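Glycosylation Associate Protein 2 (Streptococcus agalactiae serotype V, PDB 6OYC) probably acts with its partner Gap proteins in the glycosylation and accessory Sec secretion of a surface adhesin, and contains an alpha/beta-hydrolase-like region. Local coordinates at residues Y84-P89 / R103-Q108; V203-V208 / A216-F221; K383-A388 / D447-T452; I391-F396 / G489-C494. All blocks are in the same frame, centred on the assembly; numbering follows the deposited sequence.

Interaction 1: residues Y84-P89 / R103-Q108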
# COMPACT_ATOMS: atom_id res chain seq x y z
N TYR B 84 12.40 -3.98 -9.01
CA TYR B 84 12.80 -3.39 -7.73
C TYR B 84 13.86 -4.19 -6.99
O TYR B 84 14.28 -3.78 -5.90
CB TYR B 84 11.60 -3.19 -6.80
CG TYR B 84 10.53 -2.36 -7.44
CD1 TYR B 84 10.78 -1.02 -7.75
CD2 TYR B 84 9.30 -2.90 -7.77
CE1 TYR B 84 9.81 -0.24 -8.35
CE2 TYR B 84 8.33 -2.12 -8.37
CZ TYR B 84 8.60 -0.79 -8.67
OH TYR B 84 7.65 -0.00 -9.29
N GLU B 85 14.31 -5.32 -7.55
CA GLU B 85 15.39 -6.09 -6.96
C GLU B 85 16.76 -5.66 -7.47
O GLU B 85 17.77 -6.25 -7.07
CB GLU B 85 15.20 -7.59 -7.20
CG GLU B 85 14.04 -8.18 -6.42
CD GLU B 85 13.94 -9.70 -6.53
OE1 GLU B 85 14.69 -10.30 -7.34
OE2 GLU B 85 13.10 -10.28 -5.82
N VAL B 86 16.82 -4.68 -8.35
CA VAL B 86 18.07 -4.28 -8.98
C VAL B 86 18.47 -2.92 -8.43
O VAL B 86 17.61 -2.04 -8.22
CB VAL B 86 17.92 -4.25 -10.52
CG1 VAL B 86 19.23 -3.80 -11.19
CG2 VAL B 86 17.51 -5.63 -11.00
N PHE B 87 19.77 -2.75 -8.18
CA PHE B 87 20.26 -1.54 -7.54
C PHE B 87 21.44 -0.96 -8.32
O PHE B 87 22.32 -1.70 -8.77
CB PHE B 87 20.64 -1.84 -6.08
CG PHE B 87 19.46 -2.20 -5.25
CD1 PHE B 87 18.95 -3.50 -5.27
CD2 PHE B 87 18.82 -1.24 -4.48
CE1 PHE B 87 17.82 -3.83 -4.53
CE2 PHE B 87 17.70 -1.57 -3.72
CZ PHE B 87 17.20 -2.88 -3.75
N TYR B 88 21.46 0.36 -8.43
CA TYR B 88 22.36 1.03 -9.35
C TYR B 88 22.63 2.43 -8.80
O TYR B 88 21.72 3.02 -8.20
CB TYR B 88 21.71 1.10 -10.75
CG TYR B 88 22.52 1.77 -11.83
CD1 TYR B 88 23.40 1.04 -12.62
CD2 TYR B 88 22.37 3.14 -12.10
CE1 TYR B 88 24.15 1.65 -13.62
CE2 TYR B 88 23.11 3.76 -13.12
CZ TYR B 88 23.99 3.01 -13.87
OH TYR B 88 24.74 3.59 -14.87
N PRO B 89 23.84 2.96 -8.95
CA PRO B 89 24.17 4.22 -8.27
C PRO B 89 23.29 5.36 -8.75
O PRO B 89 23.02 5.50 -9.95
CB PRO B 89 25.64 4.44 -8.63
CG PRO B 89 26.14 3.09 -8.99
CD PRO B 89 25.00 2.42 -9.68
N ARG B 103 15.60 -0.02 -16.59
CA ARG B 103 14.21 0.40 -16.75
C ARG B 103 13.28 -0.80 -16.68
O ARG B 103 12.23 -0.74 -16.02
CB ARG B 103 14.06 1.15 -18.07
CG ARG B 103 12.68 1.63 -18.36
CD ARG B 103 12.66 2.41 -19.66
NE ARG B 103 11.30 2.60 -20.13
CZ ARG B 103 10.49 3.55 -19.66
NH1 ARG B 103 10.93 4.38 -18.72
NH2 ARG B 103 9.25 3.65 -20.12
N SER B 104 13.63 -1.90 -17.34
CA SER B 104 12.75 -3.04 -17.30
C SER B 104 12.65 -3.63 -15.90
O SER B 104 11.66 -4.30 -15.59
CB SER B 104 13.20 -4.12 -18.29
OG SER B 104 14.30 -4.83 -17.77
N LYS B 105 13.64 -3.38 -15.05
CA LYS B 105 13.64 -3.92 -13.70
C LYS B 105 13.32 -2.87 -12.65
O LYS B 105 13.49 -3.14 -11.45
CB LYS B 105 14.99 -4.58 -13.39
CG LYS B 105 15.35 -5.70 -14.34
CD LYS B 105 14.29 -6.78 -14.34
CE LYS B 105 14.83 -8.07 -14.94
NZ LYS B 105 13.77 -9.10 -14.99
N MET B 106 12.85 -1.69 -13.07
CA MET B 106 12.60 -0.56 -12.18
C MET B 106 13.72 -0.41 -11.15
O MET B 106 13.48 -0.29 -9.96
CB MET B 106 11.26 -0.69 -11.46
CG MET B 106 10.08 -0.93 -12.40
SD MET B 106 9.81 0.46 -13.53
CE MET B 106 8.89 1.58 -12.48
N ALA B 107 14.97 -0.44 -11.63
CA ALA B 107 16.11 -0.45 -10.74
C ALA B 107 16.01 0.68 -9.72
O ALA B 107 15.68 1.82 -10.07
CB ALA B 107 17.41 -0.31 -11.52
N GLN B 108 16.25 0.35 -8.45
CA GLN B 108 16.32 1.34 -7.39
C GLN B 108 17.69 2.00 -7.39
O GLN B 108 18.71 1.35 -7.62
CB GLN B 108 16.04 0.69 -6.02
CG GLN B 108 14.76 -0.14 -5.95
CD GLN B 108 14.17 -0.21 -4.54
OE1 GLN B 108 14.16 0.79 -3.83
NE2 GLN B 108 13.69 -1.40 -4.13
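Gln-108 runs alongside Phe-87 to the carbonyl of Tyr-84, and nearly every atom of its side chain has a partner there. CB starts 3.6 Å from Phe-87 CE2. The first torsion (chi1 -52°) sets CG beside its own backbone N, where it lies at the edge of the Tyr-84 ring and 3.7 Å from Tyr-84 O. Beyond CG the chain is extended, and CD runs next to Phe-87 CE2, the amide plane tilted 30° from the phenyl ring that it accompanies in the same direction. At the tip, NE2 donates a nearly straight bond (3.0 Å, 166°) to Tyr-84 O, arriving on a lone pair in the carbonyl plane; a second acceptor, Leu-266 O, grips the same nitrogen. Met-106 CB sits over one face of the Tyr-84 ring, 3.9 Å from its centroid, in a CH-pi contact, while the phenol OH is bound by Phe-288 O. Along the backbone, Tyr-84 N bonds to Lys-105 O at 2.8 Å, Gln-108 N to Val-86 O, and Tyr-88 N to Gln-108 O. Met-106, with positive phi, is the C-prime residue of the Schellman motif that ends helix 96-104 and turns the chain into the parallel bridge between Phe-87 and Gln-108. This is the closing step of a beta-alpha-beta crossover, which adds strand 108-110 at the edge of a five-stranded parallel sheet.

Interaction 2: residues V203-V208 / A216-F221. With SO4 (sulfate ion), chain P.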
# COMPACT_ATOMS: atom_id res chain seq x y z
N VAL B 203 7.29 8.96 23.33
CA VAL B 203 8.37 8.17 23.91
C VAL B 203 8.08 6.70 23.65
O VAL B 203 6.97 6.22 23.91
CB VAL B 203 8.55 8.46 25.41
CG1 VAL B 203 9.58 7.53 26.00
CG2 VAL B 203 8.94 9.91 25.62
N ILE B 204 9.06 6.00 23.10
CA ILE B 204 8.90 4.64 22.63
C ILE B 204 9.98 3.82 23.32
O ILE B 204 11.17 4.10 23.14
CB ILE B 204 9.03 4.56 21.09
CG1 ILE B 204 7.97 5.46 20.46
CG2 ILE B 204 8.87 3.11 20.57
CD1 ILE B 204 8.25 5.80 19.06
N SER B 205 9.56 2.83 24.11
CA SER B 205 10.45 2.01 24.93
C SER B 205 10.44 0.55 24.45
O SER B 205 9.37 -0.08 24.37
CB SER B 205 10.04 2.07 26.41
OG SER B 205 9.93 3.40 26.91
N LEU B 206 11.62 0.01 24.19
CA LEU B 206 11.76 -1.37 23.72
C LEU B 206 11.97 -2.31 24.91
O LEU B 206 13.04 -2.32 25.53
CB LEU B 206 12.92 -1.48 22.73
CG LEU B 206 13.25 -2.87 22.20
CD1 LEU B 206 12.02 -3.54 21.58
CD2 LEU B 206 14.40 -2.76 21.19
N ILE B 207 10.94 -3.11 25.23
CA ILE B 207 11.01 -4.11 26.28
C ILE B 207 11.57 -5.40 25.68
O ILE B 207 10.98 -5.95 24.74
CB ILE B 207 9.62 -4.34 26.92
CG1 ILE B 207 9.07 -3.04 27.51
CG2 ILE B 207 9.67 -5.46 27.99
CD1 ILE B 207 7.57 -2.82 27.28
N VAL B 208 12.68 -5.89 26.23
CA VAL B 208 13.36 -7.06 25.65
C VAL B 208 12.45 -8.27 25.69
O VAL B 208 11.77 -8.53 26.70
CB VAL B 208 14.67 -7.38 26.38
CG1 VAL B 208 15.27 -8.70 25.87
CG2 VAL B 208 15.65 -6.25 26.21
N ALA B 216 15.55 -2.15 26.85
CA ALA B 216 16.88 -2.13 26.23
C ALA B 216 17.15 -0.85 25.47
O ALA B 216 18.32 -0.53 25.22
CB ALA B 216 17.06 -3.31 25.27
N LYS B 217 16.12 -0.10 25.08
CA LYS B 217 16.31 1.02 24.17
C LYS B 217 15.06 1.88 24.21
O LYS B 217 13.94 1.37 24.29
CB LYS B 217 16.57 0.52 22.73
CG LYS B 217 16.81 1.64 21.69
CD LYS B 217 18.26 1.64 21.18
CE LYS B 217 18.60 2.90 20.35
NZ LYS B 217 18.49 4.21 21.10
N GLU B 218 15.27 3.20 24.20
CA GLU B 218 14.20 4.18 24.13
C GLU B 218 14.52 5.19 23.05
O GLU B 218 15.66 5.64 22.94
CB GLU B 218 14.00 4.96 25.45
CG GLU B 218 13.28 4.21 26.52
CD GLU B 218 12.66 5.13 27.57
OE1 GLU B 218 11.50 4.88 27.97
OE2 GLU B 218 13.32 6.11 27.97
N TRP B 219 13.49 5.57 22.28
CA TRP B 219 13.55 6.69 21.36
C TRP B 219 12.50 7.73 21.74
O TRP B 219 11.53 7.44 22.45
CB TRP B 219 13.27 6.26 19.91
CG TRP B 219 14.09 5.13 19.35
CD1 TRP B 219 15.14 5.23 18.49
CD2 TRP B 219 13.87 3.72 19.55
NE1 TRP B 219 15.60 3.98 18.16
CE2 TRP B 219 14.83 3.04 18.78
CE3 TRP B 219 12.95 2.97 20.30
CZ2 TRP B 219 14.93 1.63 18.75
CZ3 TRP B 219 13.03 1.58 20.27
CH2 TRP B 219 14.02 0.92 19.49
N TYR B 220 12.67 8.95 21.23
CA TYR B 220 11.66 9.99 21.37
C TYR B 220 11.50 10.71 20.04
O TYR B 220 12.43 10.80 19.25
CB TYR B 220 11.99 11.00 22.48
CG TYR B 220 13.09 11.93 22.06
CD1 TYR B 220 14.43 11.55 22.16
CD2 TYR B 220 12.81 13.19 21.52
CE1 TYR B 220 15.45 12.39 21.74
CE2 TYR B 220 13.84 14.03 21.10
CZ TYR B 220 15.15 13.63 21.21
OH TYR B 220 16.18 14.45 20.80
N PHE B 221 10.30 11.23 19.81
CA PHE B 221 10.02 11.99 18.60
C PHE B 221 9.00 13.07 18.94
O PHE B 221 8.00 12.79 19.62
CB PHE B 221 9.50 11.07 17.47
CG PHE B 221 10.48 10.00 17.08
CD1 PHE B 221 11.52 10.29 16.20
CD2 PHE B 221 10.40 8.73 17.63
CE1 PHE B 221 12.46 9.32 15.88
CE2 PHE B 221 11.32 7.76 17.32
CZ PHE B 221 12.36 8.04 16.44
S SO4 P . 19.09 4.42 16.85
O1 SO4 P . 18.15 5.53 16.95
O2 SO4 P . 20.04 4.52 17.95
O3 SO4 P . 18.32 3.17 16.93
O4 SO4 P . 19.79 4.50 15.56
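In the beta hairpin of strands 198-208 and 215-222, Ile-204 and Trp-219 form an antiparallel hydrogen-bonded pair. Ile-204 N donates to Trp-219 O at 2.9 Å, and Trp-219 N donates back to Ile-204 O at the same length. Trp-219 CG lies beside its backbone N (chi1 -52°), and the far end of the indole comes nearer the partner strand. Its CE3 comes 4.1 Å from Ile-204 CG2, and CZ3 comes 3.9 Å from Leu-206 CB, the leucine lying alongside and pointing the same way. Lys-217 CG covers one ring face near the rim. At the pyrrole edge Trp-219 NE1 donates to O3 of a sulfate ion, probably from the crystallisation liquor, and more weakly to O1. Farther along, Ile-204 CD1 touches the edge of the Phe-221 ring, 3.9 Å from CD2. The other face of the hairpin carries Val-203, Ser-205 and Glu-218. There Ser-205 OG and Glu-218 OE1 are modelled so close that the details of their bond are doubtful; Ser-205 OG also bonds to Lys-243 NZ. Toward the turn, Ala-216 N donates to Leu-206 O, and Val-208 CG2 packs tightly on Ala-216 CB at 3.4 Å. Ile-204, Trp-219 and Phe-221 all reach Leu-232 of the six-stranded antiparallel sheet, consistent with a beta-sandwich whose five-stranded layer ends, within this chain, in strand 215-222.

Interaction 3: residues K383-A388 / D447-T452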
# COMPACT_ATOMS: atom_id res chain seq x y z
N LYS B 383 -12.41 10.58 -13.61
CA LYS B 383 -11.36 11.53 -13.96
C LYS B 383 -10.34 10.95 -14.92
O LYS B 383 -9.44 11.68 -15.36
CB LYS B 383 -10.64 12.02 -12.71
CG LYS B 383 -11.35 13.16 -12.01
CD LYS B 383 -12.48 12.61 -11.16
CE LYS B 383 -12.66 13.40 -9.87
NZ LYS B 383 -13.54 12.61 -8.94
N LEU B 384 -10.45 9.67 -15.26
CA LEU B 384 -9.42 9.01 -16.03
C LEU B 384 -9.88 8.51 -17.39
O LEU B 384 -9.02 8.20 -18.23
CB LEU B 384 -8.85 7.83 -15.22
CG LEU B 384 -8.02 8.24 -14.01
CD1 LEU B 384 -7.89 7.10 -13.02
CD2 LEU B 384 -6.67 8.71 -14.46
N ASN B 385 -11.19 8.45 -17.64
CA ASN B 385 -11.77 7.97 -18.90
C ASN B 385 -11.09 6.67 -19.35
O ASN B 385 -10.51 6.63 -20.43
CB ASN B 385 -11.69 9.04 -19.98
CG ASN B 385 -12.67 8.81 -21.12
OD1 ASN B 385 -13.19 7.71 -21.31
ND2 ASN B 385 -12.94 9.86 -21.88
N PRO B 386 -11.13 5.63 -18.53
CA PRO B 386 -10.39 4.40 -18.87
C PRO B 386 -11.08 3.63 -19.99
O PRO B 386 -12.25 3.84 -20.33
CB PRO B 386 -10.41 3.61 -17.57
CG PRO B 386 -11.69 4.02 -16.92
CD PRO B 386 -11.86 5.48 -17.26
N HIS B 387 -10.33 2.69 -20.55
CA HIS B 387 -10.90 1.78 -21.53
C HIS B 387 -11.99 0.91 -20.91
O HIS B 387 -13.04 0.69 -21.52
CB HIS B 387 -9.80 0.89 -22.11
CG HIS B 387 -10.32 -0.10 -23.10
ND1 HIS B 387 -10.77 0.27 -24.35
CD2 HIS B 387 -10.48 -1.44 -23.02
CE1 HIS B 387 -11.17 -0.80 -25.00
NE2 HIS B 387 -11.01 -1.85 -24.22
N ALA B 388 -11.75 0.40 -19.71
CA ALA B 388 -12.67 -0.54 -19.10
C ALA B 388 -12.62 -0.43 -17.58
O ALA B 388 -11.59 -0.09 -17.00
CB ALA B 388 -12.34 -1.97 -19.53
N ASP B 447 -16.05 11.67 -17.29
CA ASP B 447 -15.99 11.34 -18.71
C ASP B 447 -15.69 9.86 -18.85
O ASP B 447 -14.54 9.45 -18.63
CB ASP B 447 -14.94 12.17 -19.43
CG ASP B 447 -14.95 11.94 -20.94
OD1 ASP B 447 -15.61 10.98 -21.42
OD2 ASP B 447 -14.28 12.71 -21.66
N PHE B 448 -16.68 9.08 -19.27
CA PHE B 448 -16.54 7.66 -19.55
C PHE B 448 -16.69 7.35 -21.03
O PHE B 448 -17.21 6.30 -21.42
CB PHE B 448 -17.54 6.86 -18.72
CG PHE B 448 -17.32 6.97 -17.24
CD1 PHE B 448 -17.80 8.06 -16.54
CD2 PHE B 448 -16.60 6.00 -16.57
CE1 PHE B 448 -17.59 8.18 -15.17
CE2 PHE B 448 -16.38 6.10 -15.20
CZ PHE B 448 -16.88 7.19 -14.50
N SER B 449 -16.19 8.26 -21.89
CA SER B 449 -16.35 8.07 -23.33
C SER B 449 -15.63 6.82 -23.81
O SER B 449 -16.16 6.07 -24.64
CB SER B 449 -15.85 9.31 -24.08
OG SER B 449 -14.44 9.40 -24.06
N ASN B 450 -14.43 6.56 -23.29
CA ASN B 450 -13.66 5.38 -23.68
C ASN B 450 -14.16 4.10 -23.03
O ASN B 450 -13.66 3.03 -23.38
CB ASN B 450 -12.18 5.56 -23.31
CG ASN B 450 -11.46 6.51 -24.23
OD1 ASN B 450 -11.89 6.75 -25.36
ND2 ASN B 450 -10.33 7.05 -23.76
N THR B 451 -15.12 4.17 -22.11
CA THR B 451 -15.28 3.16 -21.07
C THR B 451 -16.39 2.15 -21.37
O THR B 451 -17.50 2.53 -21.76
CB THR B 451 -15.57 3.80 -19.71
OG1 THR B 451 -14.74 4.95 -19.51
CG2 THR B 451 -15.31 2.80 -18.61
N THR B 452 -16.09 0.87 -21.13
CA THR B 452 -17.07 -0.20 -21.01
C THR B 452 -17.05 -0.74 -19.58
O THR B 452 -15.99 -0.85 -18.97
CB THR B 452 -16.75 -1.34 -21.99
OG1 THR B 452 -16.53 -0.81 -23.30
CG2 THR B 452 -17.87 -2.37 -22.01
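Asn-385 inserts its amide into the Phe-448 to Thr-451 type I turn, where two loops enter neighbouring parallel strands of the alpha/beta-hydrolase-like sheet. Its CG stands anti to the backbone N (chi1 -160°), directed into the turn, and both polar atoms of the amide meet turn residues. OD1 accepts a short bond from Asn-450 N (2.6 Å), the donor lying in the carbonyl plane on a lone pair. ND2 donates almost straight to Ser-449 OG (2.7 Å, 168°), with the hydroxyl oxygen close to the amide plane. The Asp-447 carboxylate crosses this amide obliquely, the two planes 46° apart. ND2 lies near Asp-447 OD1 without aiming an N-H at it; OD1 instead receives Ser-449 N in an Asx turn, so that aspartate and asparagine converge on the same serine. Asn-450 extends back toward the first loop, where its ND2 makes a weak bond to Asn-385 O. The His-387 ring bonds to Asp-363 through ND1 and to Asp-513 through NE2, while its backbone O receives Thr-452 N at 3.1 Å. Here the parallel pairing of Ala-388 with Thr-452 begins. Next to it, Thr-451 OG1 donates to Pro-386 O at 2.8 Å, on a lone pair in the plane of that carbonyl.

Interaction 4: residues I391-F396 / G489-C494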
# COMPACT_ATOMS: atom_id res chain seq x y z
N ILE B 391 -15.80 -4.44 -12.34
CA ILE B 391 -16.15 -4.32 -10.93
C ILE B 391 -17.15 -5.40 -10.56
O ILE B 391 -17.96 -5.84 -11.38
CB ILE B 391 -16.69 -2.92 -10.61
CG1 ILE B 391 -17.67 -2.46 -11.69
CG2 ILE B 391 -15.53 -1.92 -10.51
CD1 ILE B 391 -18.44 -1.19 -11.31
N GLY B 392 -17.06 -5.85 -9.30
CA GLY B 392 -17.99 -6.82 -8.74
C GLY B 392 -18.45 -6.47 -7.33
O GLY B 392 -17.64 -6.12 -6.47
N LYS B 393 -19.75 -6.59 -7.09
CA LYS B 393 -20.46 -6.24 -5.87
C LYS B 393 -20.28 -4.75 -5.59
O LYS B 393 -19.71 -4.37 -4.56
CB LYS B 393 -19.97 -7.10 -4.70
CG LYS B 393 -19.94 -8.59 -5.04
CD LYS B 393 -19.59 -9.45 -3.84
CE LYS B 393 -19.98 -10.90 -4.06
NZ LYS B 393 -19.57 -11.79 -2.93
N PRO B 394 -20.79 -3.89 -6.47
CA PRO B 394 -20.47 -2.47 -6.38
C PRO B 394 -21.07 -1.83 -5.14
O PRO B 394 -22.16 -2.20 -4.69
CB PRO B 394 -21.09 -1.88 -7.65
CG PRO B 394 -22.24 -2.81 -7.96
CD PRO B 394 -21.76 -4.17 -7.55
N ILE B 395 -20.34 -0.87 -4.58
CA ILE B 395 -20.83 -0.00 -3.52
C ILE B 395 -20.61 1.43 -3.97
O ILE B 395 -19.46 1.86 -4.13
CB ILE B 395 -20.12 -0.26 -2.18
CG1 ILE B 395 -20.16 -1.75 -1.83
CG2 ILE B 395 -20.78 0.56 -1.09
CD1 ILE B 395 -19.34 -2.11 -0.63
N PHE B 396 -21.70 2.16 -4.21
CA PHE B 396 -21.62 3.55 -4.65
C PHE B 396 -22.33 4.52 -3.73
O PHE B 396 -22.02 5.71 -3.76
CB PHE B 396 -22.24 3.75 -6.06
CG PHE B 396 -21.67 2.85 -7.14
CD1 PHE B 396 -20.34 2.45 -7.12
CD2 PHE B 396 -22.47 2.45 -8.20
CE1 PHE B 396 -19.83 1.63 -8.14
CE2 PHE B 396 -21.97 1.64 -9.22
CZ PHE B 396 -20.65 1.23 -9.18
N GLY B 489 -28.58 -14.01 -4.09
CA GLY B 489 -28.01 -14.09 -2.77
C GLY B 489 -27.66 -12.72 -2.22
O GLY B 489 -27.70 -11.71 -2.92
N ARG B 490 -27.33 -12.71 -0.93
CA ARG B 490 -26.92 -11.48 -0.26
C ARG B 490 -25.47 -11.16 -0.61
O ARG B 490 -24.79 -11.92 -1.30
CB ARG B 490 -27.12 -11.61 1.25
CG ARG B 490 -28.56 -11.39 1.70
CD ARG B 490 -29.00 -12.45 2.70
NE ARG B 490 -28.82 -13.80 2.17
CZ ARG B 490 -29.69 -14.42 1.38
NH1 ARG B 490 -30.82 -13.82 1.02
NH2 ARG B 490 -29.44 -15.65 0.94
N HIS B 491 -24.99 -10.01 -0.13
CA HIS B 491 -23.69 -9.48 -0.54
C HIS B 491 -22.54 -10.47 -0.33
O HIS B 491 -21.50 -10.34 -0.98
CB HIS B 491 -23.39 -8.18 0.21
CG HIS B 491 -22.21 -7.42 -0.32
ND1 HIS B 491 -22.29 -6.60 -1.43
CD2 HIS B 491 -20.94 -7.33 0.12
CE1 HIS B 491 -21.11 -6.04 -1.65
NE2 HIS B 491 -20.27 -6.47 -0.72
N GLY B 492 -22.71 -11.46 0.55
CA GLY B 492 -21.60 -12.34 0.89
C GLY B 492 -21.57 -13.70 0.22
O GLY B 492 -20.60 -14.44 0.41
N ASP B 493 -22.59 -14.05 -0.55
CA ASP B 493 -22.66 -15.37 -1.16
C ASP B 493 -22.08 -15.36 -2.58
O ASP B 493 -21.75 -14.32 -3.15
CB ASP B 493 -24.10 -15.88 -1.21
CG ASP B 493 -24.84 -15.64 0.07
OD1 ASP B 493 -24.68 -16.47 0.99
OD2 ASP B 493 -25.58 -14.64 0.15
N CYS B 494 -21.98 -16.57 -3.15
CA CYS B 494 -21.42 -16.76 -4.48
C CYS B 494 -20.05 -16.11 -4.61
O CYS B 494 -19.64 -15.68 -5.69
CB CYS B 494 -22.38 -16.25 -5.56
SG CYS B 494 -23.97 -17.13 -5.63
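Lys-393 faces His-491 where the backbone leaves strand 388-392 with a positive phi of 61° and meets the type I turn Arg-490 to Asp-493, the two CA atoms 7.0 Å apart. The lysine CB sits above the rim of the imidazole at CE1: it lies 3.4 Å from His-491 CE1 and 4.0 Å from each of ND1 and NE2. From there the chain runs extended past the ring, CD standing above the same face toward the rim, 4.3 Å from the plane. The ammonium ends at the turn's carbonyls. NZ donates to His-491 O at 3.1 Å, from a position tilted out of the carbonyl plane, and makes a weak bond to Asp-493 O at 3.3 Å. One side chain thus touches both the ring and the backbone of the same histidine. Ile-395 CG1 adds a looser contact, 4.4 Å from His-491 CE1. The imidazole hydrogen-bonds through ND1 to Asp-461 and through NE2 to Ser-371, a pattern consistent with the Ser-His-Asp triad of alpha/beta hydrolases, with the serine on a probable nucleophile elbow. Around this site, strand 388-392 runs between strands 365-370 and 452-458, Pro-394 packs against helices 372-381 and 467-473, and the histidine turn links strand 482-487 to helix 495-514.

From the N terminus, interaction 1 comes first, closing a short loop through helix 96-104 within the N-terminal parallel sheet. Interaction 2 follows in series as a local hairpin in the antiparallel beta region, its centre about 35 Å from that of interaction 1. The last two contacts close long loops within the mixed sheet, and they cross: 383-388 and 391-396 both precede 447-452 and 489-494. Interaction 3 joins the loops that enter strands 388-392 and 452-458, whereas interaction 4 joins the exit of strand 388-392 to the loop after strand 482-487. Their centres are about 22 Å apart, and both lie across the chain's centre from interaction 2.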